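VIN1 (Oscarella pearsei, PDB 6BFI) binds actin filaments as a vinculin homolog of a sponge and may play a role in cell-cell adhesion. Local coordinates at residues A443-I448 with E477-A482. Numbering follows the deposited sequence.
Sequences AKLRDI and EKWLEA
Leu445 lays its CD1 methyl over one face of the Trp479 indole. This is a CH-pi contact: CD1 lies 3.9 Å from the centroid of the five-membered ring, 21° off the ring normal. The methyl is offset toward the rim, and its nearest ring atom is NE1 of Trp479, 3.6 Å from Leu445 CD1. On Trp479, CG is anti to the backbone N (chi1 -173°), which swings the indole toward helix 432-449. Other apolar contacts extend this patch. Ile448 CG2 approaches Trp479 CD1 obliquely, at 4.3 Å. The small CB of Ala482 points at the opposing helix and touches Leu445 CD1 at 4.1 Å. Ile448 CG1 meets Lys478 CB, close to the backbone; the rest of that lysine leads away.

The polar part is one salt bridge, beside the apolar patch. Lys444 runs extended across Ala482, with CE 3.7 Å from Ala482 CB. Its NZ then reaches OE2 of Glu481 at 3.5 Å, a fairly long pairing. The Glu481 chain bends at chi2 and meets the lysine at about a right angle. An alanine in place of Lys444 would probably leave Glu481 without this charge partner and remove the aliphatic cover that the lysine chain gives Ala482 CB.

The two helices, 432-449 and 466-493, run antiparallel, with local axes 9.5 Å apart at 164°. They pack in the helical-bundle manner of the vinculin family. Helix 399-427 adjoins the buried side, where Thr414 and Leu417 touch Leu445 and Phe410 meets the Trp479 ring. Trp479 NE1 makes weak hydrogen bonds to Ser449 and Thr414. The chemistry thus passes from buried aromatic and aliphatic groups to an ion pair nearer the solvent. Apolar packing carries most of this contact, and the charges join the helices at its outer margin.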
loop_
_atom_site.group_PDB
_atom_site.type_symbol
_atom_site.label_atom_id
_atom_site.label_comp_id
_atom_site.label_asym_id
_atom_site.label_seq_id
_atom_site.Cartn_x
_atom_site.Cartn_y
_atom_site.Cartn_z
ATOM N N ALA A 443 -10.905 8.670 2.816
ATOM C CA ALA A 443 -11.918 8.990 1.813
ATOM C C ALA A 443 -13.206 8.216 2.068
ATOM O O ALA A 443 -14.310 8.751 1.894
ATOM C CB ALA A 443 -11.382 8.703 0.412
ATOM N N LYS A 444 -13.082 6.955 2.490
ATOM C CA LYS A 444 -14.259 6.189 2.884
ATOM C C LYS A 444 -14.954 6.825 4.081
ATOM O O LYS A 444 -16.189 6.905 4.122
ATOM C CB LYS A 444 -13.865 4.744 3.190
ATOM C CG LYS A 444 -14.821 4.032 4.132
ATOM C CD LYS A 444 -14.629 2.525 4.106
ATOM C CE LYS A 444 -15.551 1.849 5.109
ATOM N NZ LYS A 444 -15.613 0.373 4.925
ATOM N N LEU A 445 -14.176 7.297 5.062
ATOM C CA LEU A 445 -14.780 7.915 6.239
ATOM C C LEU A 445 -15.576 9.162 5.868
ATOM O O LEU A 445 -16.694 9.360 6.357
ATOM C CB LEU A 445 -13.707 8.253 7.271
ATOM C CG LEU A 445 -14.239 8.836 8.582
ATOM C CD1 LEU A 445 -15.189 7.860 9.251
ATOM C CD2 LEU A 445 -13.094 9.204 9.520
ATOM N N ARG A 446 -15.018 10.017 5.006
ATOM C CA ARG A 446 -15.771 11.180 4.541
ATOM C C ARG A 446 -17.043 10.749 3.817
ATOM O O ARG A 446 -18.142 11.264 4.089
ATOM C CB ARG A 446 -14.899 12.039 3.623
ATOM C CG ARG A 446 -13.660 12.632 4.281
ATOM C CD ARG A 446 -12.929 13.555 3.315
ATOM N NE ARG A 446 -11.973 14.428 3.990
ATOM C CZ ARG A 446 -10.655 14.265 3.955
ATOM N NH1 ARG A 446 -10.124 13.259 3.271
ATOM N NH2 ARG A 446 -9.865 15.111 4.603
ATOM N N ASP A 447 -16.911 9.780 2.903
ATOM C CA ASP A 447 -18.047 9.352 2.095
ATOM C C ASP A 447 -19.192 8.845 2.965
ATOM O O ASP A 447 -20.344 9.259 2.791
ATOM C CB ASP A 447 -17.605 8.280 1.099
ATOM C CG ASP A 447 -18.733 7.830 0.194
ATOM O OD1 ASP A 447 -19.114 8.604 -0.710
ATOM O OD2 ASP A 447 -19.235 6.702 0.384
ATOM N N ILE A 448 -18.896 7.952 3.914
ATOM C CA ILE A 448 -19.951 7.449 4.789
ATOM C C ILE A 448 -20.428 8.541 5.737
ATOM O O ILE A 448 -21.578 8.521 6.193
ATOM C CB ILE A 448 -19.482 6.196 5.552
ATOM C CG1 ILE A 448 -20.648 5.564 6.318
ATOM C CG2 ILE A 448 -18.353 6.535 6.511
ATOM C CD1 ILE A 448 -21.880 5.307 5.464
ATOM N N GLU A 477 -23.115 2.531 13.094
ATOM C CA GLU A 477 -22.118 1.478 13.250
ATOM C C GLU A 477 -21.181 1.400 12.050
ATOM O O GLU A 477 -20.017 1.010 12.202
ATOM C CB GLU A 477 -22.805 0.136 13.491
ATOM C CG GLU A 477 -23.604 0.097 14.783
ATOM C CD GLU A 477 -24.417 -1.174 14.931
ATOM O OE1 GLU A 477 -24.139 -1.960 15.863
ATOM O OE2 GLU A 477 -25.332 -1.388 14.108
ATOM N N LYS A 478 -21.657 1.757 10.854
ATOM C CA LYS A 478 -20.746 1.841 9.716
ATOM C C LYS A 478 -19.727 2.956 9.912
ATOM O O LYS A 478 -18.527 2.762 9.663
ATOM C CB LYS A 478 -21.529 2.050 8.420
ATOM C CG LYS A 478 -22.345 0.844 8.001
ATOM C CD LYS A 478 -21.448 -0.366 7.814
ATOM C CE LYS A 478 -22.252 -1.652 7.816
ATOM N NZ LYS A 478 -21.376 -2.846 7.672
ATOM N N TRP A 479 -20.186 4.125 10.369
ATOM C CA TRP A 479 -19.260 5.220 10.631
ATOM C C TRP A 479 -18.263 4.845 11.721
ATOM O O TRP A 479 -17.066 5.136 11.603
ATOM C CB TRP A 479 -20.023 6.486 11.016
ATOM C CG TRP A 479 -19.135 7.697 11.148
ATOM C CD1 TRP A 479 -18.920 8.662 10.206
ATOM C CD2 TRP A 479 -18.333 8.060 12.281
ATOM N NE1 TRP A 479 -18.039 9.605 10.684
ATOM C CE2 TRP A 479 -17.665 9.258 11.956
ATOM C CE3 TRP A 479 -18.119 7.491 13.540
ATOM C CZ2 TRP A 479 -16.800 9.894 12.842
ATOM C CZ3 TRP A 479 -17.257 8.123 14.415
ATOM C CH2 TRP A 479 -16.608 9.311 14.063
ATOM N N LEU A 480 -18.736 4.197 12.789
ATOM C CA LEU A 480 -17.835 3.798 13.866
ATOM C C LEU A 480 -16.827 2.760 13.390
ATOM O O LEU A 480 -15.666 2.772 13.814
ATOM C CB LEU A 480 -18.634 3.261 15.054
ATOM C CG LEU A 480 -19.382 4.293 15.898
ATOM C CD1 LEU A 480 -20.155 3.618 17.028
ATOM C CD2 LEU A 480 -18.418 5.332 16.448
ATOM N N GLU A 481 -17.251 1.850 12.512
ATOM C CA GLU A 481 -16.325 0.852 11.984
ATOM C C GLU A 481 -15.233 1.508 11.147
ATOM O O GLU A 481 -14.037 1.279 11.377
ATOM C CB GLU A 481 -17.088 -0.189 11.164
ATOM C CG GLU A 481 -16.189 -1.121 10.365
ATOM C CD GLU A 481 -16.365 -0.960 8.866
ATOM O OE1 GLU A 481 -17.510 -0.729 8.419
ATOM O OE2 GLU A 481 -15.356 -1.061 8.134
ATOM N N ALA A 482 -15.627 2.337 10.175
ATOM C CA ALA A 482 -14.635 3.001 9.334
ATOM C C ALA A 482 -13.702 3.874 10.164
ATOM O O ALA A 482 -12.479 3.854 9.967
ATOM C CB ALA A 482 -15.332 3.833 8.259
#